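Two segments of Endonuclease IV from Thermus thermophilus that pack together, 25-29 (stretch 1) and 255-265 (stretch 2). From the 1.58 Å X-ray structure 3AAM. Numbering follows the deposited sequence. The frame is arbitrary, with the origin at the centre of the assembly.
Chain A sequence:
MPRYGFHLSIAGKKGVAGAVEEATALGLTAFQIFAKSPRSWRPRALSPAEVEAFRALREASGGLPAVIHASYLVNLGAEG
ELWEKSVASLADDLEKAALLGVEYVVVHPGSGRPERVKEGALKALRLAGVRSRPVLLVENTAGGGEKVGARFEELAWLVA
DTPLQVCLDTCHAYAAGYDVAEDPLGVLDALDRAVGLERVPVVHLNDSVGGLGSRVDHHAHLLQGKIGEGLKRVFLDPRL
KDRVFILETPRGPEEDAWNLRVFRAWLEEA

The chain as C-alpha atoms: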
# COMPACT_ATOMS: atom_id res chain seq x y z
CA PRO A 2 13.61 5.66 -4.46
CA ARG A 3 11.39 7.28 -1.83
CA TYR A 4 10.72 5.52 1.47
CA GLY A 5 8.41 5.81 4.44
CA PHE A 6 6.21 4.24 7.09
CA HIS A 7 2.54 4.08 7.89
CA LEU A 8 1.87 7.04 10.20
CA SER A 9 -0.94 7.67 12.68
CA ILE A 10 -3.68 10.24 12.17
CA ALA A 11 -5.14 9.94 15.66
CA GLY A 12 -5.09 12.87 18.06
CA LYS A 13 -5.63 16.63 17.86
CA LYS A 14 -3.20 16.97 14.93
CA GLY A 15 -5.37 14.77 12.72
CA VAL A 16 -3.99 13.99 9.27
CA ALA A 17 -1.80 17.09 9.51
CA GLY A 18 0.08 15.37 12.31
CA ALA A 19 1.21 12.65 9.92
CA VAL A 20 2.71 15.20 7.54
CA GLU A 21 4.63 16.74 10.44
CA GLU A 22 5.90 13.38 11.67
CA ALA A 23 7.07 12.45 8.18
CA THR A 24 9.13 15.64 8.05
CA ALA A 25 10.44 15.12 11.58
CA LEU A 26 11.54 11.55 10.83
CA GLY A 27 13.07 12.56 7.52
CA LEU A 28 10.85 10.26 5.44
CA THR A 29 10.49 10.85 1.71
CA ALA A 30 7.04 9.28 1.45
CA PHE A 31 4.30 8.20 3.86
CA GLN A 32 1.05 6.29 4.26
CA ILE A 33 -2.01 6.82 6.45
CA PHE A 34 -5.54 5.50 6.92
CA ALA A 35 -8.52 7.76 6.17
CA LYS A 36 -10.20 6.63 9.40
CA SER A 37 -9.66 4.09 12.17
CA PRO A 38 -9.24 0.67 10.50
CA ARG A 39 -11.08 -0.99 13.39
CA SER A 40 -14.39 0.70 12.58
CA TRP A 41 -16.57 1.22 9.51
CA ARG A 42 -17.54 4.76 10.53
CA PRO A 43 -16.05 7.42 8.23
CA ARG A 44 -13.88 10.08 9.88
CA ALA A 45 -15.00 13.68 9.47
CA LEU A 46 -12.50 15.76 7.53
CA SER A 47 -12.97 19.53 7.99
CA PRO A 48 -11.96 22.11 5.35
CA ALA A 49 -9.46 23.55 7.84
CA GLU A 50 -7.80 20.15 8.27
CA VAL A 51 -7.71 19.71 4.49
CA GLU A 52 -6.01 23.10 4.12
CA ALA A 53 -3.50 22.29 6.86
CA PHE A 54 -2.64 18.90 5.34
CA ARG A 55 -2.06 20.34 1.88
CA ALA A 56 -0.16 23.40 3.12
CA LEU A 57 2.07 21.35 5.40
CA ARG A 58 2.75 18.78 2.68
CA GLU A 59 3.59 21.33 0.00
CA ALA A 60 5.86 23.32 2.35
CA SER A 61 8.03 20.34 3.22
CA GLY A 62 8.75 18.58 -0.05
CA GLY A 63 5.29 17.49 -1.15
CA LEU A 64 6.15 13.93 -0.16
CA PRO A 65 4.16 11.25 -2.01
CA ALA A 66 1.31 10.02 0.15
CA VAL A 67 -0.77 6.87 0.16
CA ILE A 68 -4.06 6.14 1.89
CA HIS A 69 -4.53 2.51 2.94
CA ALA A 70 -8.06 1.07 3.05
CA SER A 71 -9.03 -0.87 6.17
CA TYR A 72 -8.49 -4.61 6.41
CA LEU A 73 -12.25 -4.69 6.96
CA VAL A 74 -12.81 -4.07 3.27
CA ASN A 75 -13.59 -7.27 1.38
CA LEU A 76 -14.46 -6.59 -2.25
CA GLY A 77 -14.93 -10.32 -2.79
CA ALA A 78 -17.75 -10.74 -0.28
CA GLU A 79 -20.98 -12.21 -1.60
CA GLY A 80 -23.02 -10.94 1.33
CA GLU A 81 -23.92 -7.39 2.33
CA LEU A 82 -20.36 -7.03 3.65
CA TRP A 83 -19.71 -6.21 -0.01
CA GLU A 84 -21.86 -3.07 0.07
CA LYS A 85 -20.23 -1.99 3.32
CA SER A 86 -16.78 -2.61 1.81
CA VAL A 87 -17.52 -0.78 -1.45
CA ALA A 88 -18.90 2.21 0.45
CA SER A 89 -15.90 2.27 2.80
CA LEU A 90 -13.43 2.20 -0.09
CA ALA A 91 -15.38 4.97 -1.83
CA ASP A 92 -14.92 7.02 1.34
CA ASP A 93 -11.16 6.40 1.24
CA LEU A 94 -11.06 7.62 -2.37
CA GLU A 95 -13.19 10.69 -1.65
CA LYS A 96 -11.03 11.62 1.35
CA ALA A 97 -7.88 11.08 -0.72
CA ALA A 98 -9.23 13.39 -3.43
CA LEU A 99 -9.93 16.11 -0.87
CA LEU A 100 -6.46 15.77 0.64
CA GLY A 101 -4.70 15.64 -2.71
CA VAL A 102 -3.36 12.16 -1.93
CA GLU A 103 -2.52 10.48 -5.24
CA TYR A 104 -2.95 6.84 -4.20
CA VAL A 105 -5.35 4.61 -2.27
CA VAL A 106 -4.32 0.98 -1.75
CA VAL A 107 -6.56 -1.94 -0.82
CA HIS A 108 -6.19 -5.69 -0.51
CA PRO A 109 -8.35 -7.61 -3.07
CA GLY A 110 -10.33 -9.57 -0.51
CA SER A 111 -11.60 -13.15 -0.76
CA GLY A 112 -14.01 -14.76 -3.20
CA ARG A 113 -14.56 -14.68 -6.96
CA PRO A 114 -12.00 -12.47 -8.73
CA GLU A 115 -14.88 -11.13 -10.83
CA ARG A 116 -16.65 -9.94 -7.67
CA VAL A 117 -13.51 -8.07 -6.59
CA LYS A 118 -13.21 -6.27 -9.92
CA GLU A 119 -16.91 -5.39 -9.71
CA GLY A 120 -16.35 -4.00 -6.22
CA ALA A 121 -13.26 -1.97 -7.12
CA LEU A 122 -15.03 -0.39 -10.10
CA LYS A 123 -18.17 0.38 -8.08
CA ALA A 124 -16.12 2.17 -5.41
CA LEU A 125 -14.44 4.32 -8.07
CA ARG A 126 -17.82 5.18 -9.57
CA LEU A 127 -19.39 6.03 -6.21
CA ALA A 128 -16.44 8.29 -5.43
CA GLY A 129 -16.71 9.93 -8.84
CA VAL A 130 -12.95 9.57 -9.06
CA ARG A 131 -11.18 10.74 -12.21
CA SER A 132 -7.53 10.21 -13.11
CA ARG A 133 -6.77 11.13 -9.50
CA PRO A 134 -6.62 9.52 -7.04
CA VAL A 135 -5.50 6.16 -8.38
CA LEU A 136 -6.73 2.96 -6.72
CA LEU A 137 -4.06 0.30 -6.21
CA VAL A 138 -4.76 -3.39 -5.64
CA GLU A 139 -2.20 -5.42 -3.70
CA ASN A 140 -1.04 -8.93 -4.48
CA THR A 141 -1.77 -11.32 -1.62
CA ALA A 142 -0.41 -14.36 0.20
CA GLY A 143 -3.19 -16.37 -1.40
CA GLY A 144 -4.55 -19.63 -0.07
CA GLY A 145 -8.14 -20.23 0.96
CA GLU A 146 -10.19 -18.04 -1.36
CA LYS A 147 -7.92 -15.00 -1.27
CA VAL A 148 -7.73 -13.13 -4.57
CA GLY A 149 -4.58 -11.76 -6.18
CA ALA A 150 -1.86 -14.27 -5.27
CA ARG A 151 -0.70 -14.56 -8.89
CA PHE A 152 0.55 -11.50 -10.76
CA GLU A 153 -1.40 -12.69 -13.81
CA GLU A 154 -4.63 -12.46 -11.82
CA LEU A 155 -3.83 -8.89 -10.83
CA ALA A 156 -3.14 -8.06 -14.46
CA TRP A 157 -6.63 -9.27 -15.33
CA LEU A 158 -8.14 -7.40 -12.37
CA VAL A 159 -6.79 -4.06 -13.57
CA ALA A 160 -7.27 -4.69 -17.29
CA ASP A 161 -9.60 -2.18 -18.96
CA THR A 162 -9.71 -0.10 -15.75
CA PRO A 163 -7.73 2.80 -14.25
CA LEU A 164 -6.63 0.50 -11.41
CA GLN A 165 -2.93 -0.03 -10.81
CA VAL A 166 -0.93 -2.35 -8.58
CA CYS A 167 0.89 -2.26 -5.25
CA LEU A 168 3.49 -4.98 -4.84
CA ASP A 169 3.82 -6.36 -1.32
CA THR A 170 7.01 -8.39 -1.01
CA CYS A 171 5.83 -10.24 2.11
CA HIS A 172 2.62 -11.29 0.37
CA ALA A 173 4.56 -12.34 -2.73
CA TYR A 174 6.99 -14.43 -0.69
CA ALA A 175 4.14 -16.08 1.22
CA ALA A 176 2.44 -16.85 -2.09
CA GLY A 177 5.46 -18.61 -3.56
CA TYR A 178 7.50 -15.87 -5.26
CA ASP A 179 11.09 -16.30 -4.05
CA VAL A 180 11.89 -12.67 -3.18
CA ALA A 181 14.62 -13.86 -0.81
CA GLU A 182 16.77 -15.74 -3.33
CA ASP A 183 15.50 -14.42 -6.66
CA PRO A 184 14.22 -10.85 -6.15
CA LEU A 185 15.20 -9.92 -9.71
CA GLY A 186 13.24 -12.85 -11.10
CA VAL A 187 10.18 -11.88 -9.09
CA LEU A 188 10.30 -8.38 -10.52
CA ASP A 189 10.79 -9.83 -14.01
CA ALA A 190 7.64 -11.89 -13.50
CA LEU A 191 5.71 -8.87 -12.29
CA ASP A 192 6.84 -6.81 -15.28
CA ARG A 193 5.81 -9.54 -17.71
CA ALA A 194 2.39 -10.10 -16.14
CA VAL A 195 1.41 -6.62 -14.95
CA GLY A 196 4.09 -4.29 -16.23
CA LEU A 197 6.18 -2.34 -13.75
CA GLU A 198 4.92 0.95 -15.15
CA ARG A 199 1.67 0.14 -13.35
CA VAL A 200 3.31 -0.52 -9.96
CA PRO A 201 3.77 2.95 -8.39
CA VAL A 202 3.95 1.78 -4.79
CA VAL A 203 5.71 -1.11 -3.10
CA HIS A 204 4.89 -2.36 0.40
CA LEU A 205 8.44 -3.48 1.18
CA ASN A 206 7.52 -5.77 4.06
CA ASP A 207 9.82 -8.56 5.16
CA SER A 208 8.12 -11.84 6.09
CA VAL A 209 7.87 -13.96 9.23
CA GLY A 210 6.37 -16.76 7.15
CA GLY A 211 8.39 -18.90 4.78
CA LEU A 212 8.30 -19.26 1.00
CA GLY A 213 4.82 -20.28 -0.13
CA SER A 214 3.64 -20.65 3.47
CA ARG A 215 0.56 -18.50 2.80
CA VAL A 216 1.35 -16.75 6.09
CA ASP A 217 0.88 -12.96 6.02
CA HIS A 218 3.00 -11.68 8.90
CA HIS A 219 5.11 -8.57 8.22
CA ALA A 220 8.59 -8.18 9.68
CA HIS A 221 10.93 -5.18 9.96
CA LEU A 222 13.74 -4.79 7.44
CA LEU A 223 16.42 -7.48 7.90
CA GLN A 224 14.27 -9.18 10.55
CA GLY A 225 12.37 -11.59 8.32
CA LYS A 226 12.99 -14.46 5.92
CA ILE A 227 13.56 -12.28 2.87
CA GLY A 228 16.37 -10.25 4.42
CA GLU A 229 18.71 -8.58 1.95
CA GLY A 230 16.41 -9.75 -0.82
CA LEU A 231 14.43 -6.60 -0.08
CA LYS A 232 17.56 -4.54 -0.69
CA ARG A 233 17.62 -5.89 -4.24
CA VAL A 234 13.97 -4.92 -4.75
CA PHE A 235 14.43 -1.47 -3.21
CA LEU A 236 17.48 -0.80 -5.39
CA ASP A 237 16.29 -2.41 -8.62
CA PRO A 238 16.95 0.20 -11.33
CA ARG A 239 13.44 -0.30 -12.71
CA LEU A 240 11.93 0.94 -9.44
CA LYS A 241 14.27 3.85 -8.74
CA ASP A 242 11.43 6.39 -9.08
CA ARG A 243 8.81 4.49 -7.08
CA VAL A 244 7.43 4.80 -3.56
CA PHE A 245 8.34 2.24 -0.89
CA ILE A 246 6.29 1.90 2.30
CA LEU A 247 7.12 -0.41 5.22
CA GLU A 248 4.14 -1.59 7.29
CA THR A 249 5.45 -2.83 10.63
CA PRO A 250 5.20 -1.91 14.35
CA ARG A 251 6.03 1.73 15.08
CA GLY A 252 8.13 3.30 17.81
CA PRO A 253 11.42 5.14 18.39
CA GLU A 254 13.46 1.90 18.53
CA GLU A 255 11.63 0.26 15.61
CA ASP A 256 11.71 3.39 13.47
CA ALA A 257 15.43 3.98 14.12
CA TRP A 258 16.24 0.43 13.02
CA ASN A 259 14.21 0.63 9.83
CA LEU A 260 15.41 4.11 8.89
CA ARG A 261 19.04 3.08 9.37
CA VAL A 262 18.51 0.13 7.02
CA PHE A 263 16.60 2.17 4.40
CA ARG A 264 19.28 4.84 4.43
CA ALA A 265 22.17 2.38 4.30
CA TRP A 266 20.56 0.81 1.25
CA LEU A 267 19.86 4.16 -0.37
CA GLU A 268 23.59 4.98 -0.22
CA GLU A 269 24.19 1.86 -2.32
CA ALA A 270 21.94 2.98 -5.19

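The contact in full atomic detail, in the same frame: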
# COMPACT_ATOMS: atom_id res chain seq x y z
N ALA A 25 9.60 15.27 10.40
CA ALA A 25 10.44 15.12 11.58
C ALA A 25 11.33 13.88 11.50
O ALA A 25 12.50 13.91 11.91
CB ALA A 25 9.56 15.05 12.83
N LEU A 26 10.78 12.79 10.97
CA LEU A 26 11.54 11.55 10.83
C LEU A 26 12.49 11.58 9.64
O LEU A 26 13.43 10.79 9.58
CB LEU A 26 10.58 10.36 10.67
CG LEU A 26 9.78 9.93 11.90
CD1 LEU A 26 8.77 8.86 11.50
CD2 LEU A 26 10.74 9.41 12.96
N GLY A 27 12.23 12.48 8.70
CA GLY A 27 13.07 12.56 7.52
C GLY A 27 12.64 11.57 6.44
O GLY A 27 13.46 11.14 5.63
N LEU A 28 11.37 11.20 6.44
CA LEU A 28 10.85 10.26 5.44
C LEU A 28 10.70 10.98 4.11
O LEU A 28 10.61 12.21 4.06
CB LEU A 28 9.47 9.73 5.85
CG LEU A 28 9.30 9.11 7.23
CD1 LEU A 28 7.88 8.59 7.36
CD2 LEU A 28 10.30 7.99 7.43
N THR A 29 10.67 10.23 3.01
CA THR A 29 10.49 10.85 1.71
C THR A 29 9.19 10.39 1.05
O THR A 29 8.95 10.62 -0.13
CB THR A 29 11.70 10.60 0.77
OG1 THR A 29 12.03 9.21 0.73
CG2 THR A 29 12.92 11.38 1.28
N GLU A 255 11.98 0.89 16.89
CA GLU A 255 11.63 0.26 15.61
C GLU A 255 11.91 1.17 14.42
O GLU A 255 12.47 0.74 13.41
CB GLU A 255 10.16 -0.16 15.61
CG GLU A 255 9.81 -1.22 16.64
CD GLU A 255 9.33 -0.64 17.96
OE1 GLU A 255 9.73 0.49 18.30
OE2 GLU A 255 8.57 -1.33 18.66
N ASP A 256 11.50 2.43 14.54
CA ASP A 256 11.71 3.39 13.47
C ASP A 256 13.20 3.62 13.22
O ASP A 256 13.63 3.66 12.07
CB ASP A 256 11.05 4.73 13.81
CG ASP A 256 9.53 4.64 13.88
OD1 ASP A 256 8.95 3.56 13.62
OD2 ASP A 256 8.91 5.68 14.19
N ALA A 257 13.99 3.75 14.28
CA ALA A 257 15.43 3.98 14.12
C ALA A 257 16.08 2.85 13.35
O ALA A 257 16.90 3.09 12.47
CB ALA A 257 16.10 4.14 15.49
N TRP A 258 15.71 1.62 13.69
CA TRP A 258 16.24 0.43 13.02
C TRP A 258 15.91 0.47 11.53
O TRP A 258 16.80 0.38 10.67
CB TRP A 258 15.64 -0.84 13.66
CG TRP A 258 15.99 -2.14 12.96
CD1 TRP A 258 15.56 -2.56 11.73
CD2 TRP A 258 16.85 -3.18 13.46
NE1 TRP A 258 16.08 -3.79 11.44
CE2 TRP A 258 16.88 -4.20 12.48
CE3 TRP A 258 17.59 -3.35 14.64
CZ2 TRP A 258 17.63 -5.37 12.64
CZ3 TRP A 258 18.33 -4.51 14.79
CH2 TRP A 258 18.34 -5.51 13.80
N ASN A 259 14.63 0.60 11.22
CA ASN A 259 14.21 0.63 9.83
C ASN A 259 14.78 1.78 9.02
O ASN A 259 15.16 1.60 7.87
CB ASN A 259 12.68 0.63 9.77
CG ASN A 259 12.09 -0.69 10.25
OD1 ASN A 259 11.14 -0.72 11.03
ND2 ASN A 259 12.66 -1.79 9.77
N LEU A 260 14.86 2.97 9.61
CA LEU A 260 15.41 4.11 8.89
C LEU A 260 16.90 3.91 8.61
O LEU A 260 17.40 4.28 7.55
CB LEU A 260 15.18 5.41 9.67
CG LEU A 260 13.72 5.87 9.71
CD1 LEU A 260 13.58 7.08 10.61
CD2 LEU A 260 13.26 6.20 8.29
N ARG A 261 17.62 3.32 9.56
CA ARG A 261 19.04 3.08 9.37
C ARG A 261 19.25 2.09 8.23
O ARG A 261 20.19 2.23 7.44
CB ARG A 261 19.67 2.59 10.68
CG ARG A 261 19.99 3.74 11.64
CD ARG A 261 20.11 3.26 13.08
NE ARG A 261 21.11 2.20 13.22
CZ ARG A 261 22.41 2.39 13.37
NH1 ARG A 261 22.91 3.62 13.40
NH2 ARG A 261 23.22 1.35 13.48
N VAL A 262 18.38 1.10 8.10
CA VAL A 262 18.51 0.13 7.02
C VAL A 262 18.14 0.78 5.67
O VAL A 262 18.86 0.63 4.69
CB VAL A 262 17.65 -1.12 7.28
CG1 VAL A 262 17.78 -2.09 6.11
CG2 VAL A 262 18.12 -1.80 8.57
N PHE A 263 17.02 1.51 5.63
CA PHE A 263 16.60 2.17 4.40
C PHE A 263 17.70 3.09 3.89
O PHE A 263 18.04 3.08 2.72
CB PHE A 263 15.35 3.05 4.63
CG PHE A 263 14.05 2.37 4.31
CD1 PHE A 263 13.83 1.77 3.08
CD2 PHE A 263 13.00 2.39 5.24
CE1 PHE A 263 12.59 1.21 2.76
CE2 PHE A 263 11.76 1.83 4.94
CZ PHE A 263 11.55 1.24 3.70
N ARG A 264 18.25 3.89 4.80
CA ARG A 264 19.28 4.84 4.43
C ARG A 264 20.60 4.20 4.03
O ARG A 264 21.29 4.71 3.16
CB ARG A 264 19.45 5.85 5.57
CG ARG A 264 18.28 6.81 5.59
CD ARG A 264 18.03 7.48 6.93
NE ARG A 264 16.85 8.33 6.82
CZ ARG A 264 16.27 8.96 7.84
NH1 ARG A 264 16.77 8.85 9.07
NH2 ARG A 264 15.20 9.72 7.61
N ALA A 265 20.94 3.07 4.65
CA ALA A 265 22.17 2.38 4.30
C ALA A 265 22.01 1.87 2.87
O ALA A 265 22.92 1.97 2.05
CB ALA A 265 22.42 1.22 5.25
O HOH W 1 15.51 10.33 11.22

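The contact joins the end of one helix, at L26, and the loop that follows to a single face of the helix 255-265. D256, L260 and R264 lie four residues apart, about one turn each, so all three can reach stretch 1. D256 and L260 point toward it from the CA-to-CB bond; R264 gets there by its length.

R264 makes the polar link. Its CA-to-CB bond points sideways, but chi1 is m and chi2, chi3 and chi4 are all near t. The extended chain carries the guanidinium to the carbonyls at the helix end. R264 NH2 donates to L26 O at 2.9 Å, with good geometry. R264 NH2 also donates to G27 O at 3.0 Å, a weak bond (137°). Both oxygens lie near the guanidinium plane. A water donates to L26 O at 2.7 Å and accepts from R264 NH1 at 2.9 Å.

G27 has positive phi as the chain leaves the helix. An ideal CB there would sit 2.7 Å from R264 NH2 and would also jam against the carbonyl O of L26.

L26, L28 and L260 all adopt the m, t rotamer. L26 and L28 start sideways, but their ends come nearer. L28 CD2 meets L260 CD2 at 3.6 Å; L26 CD2 is looser, 4.4 Å from L260 CD1. L26 CD1 lies 4.2 Å from D256 OD2.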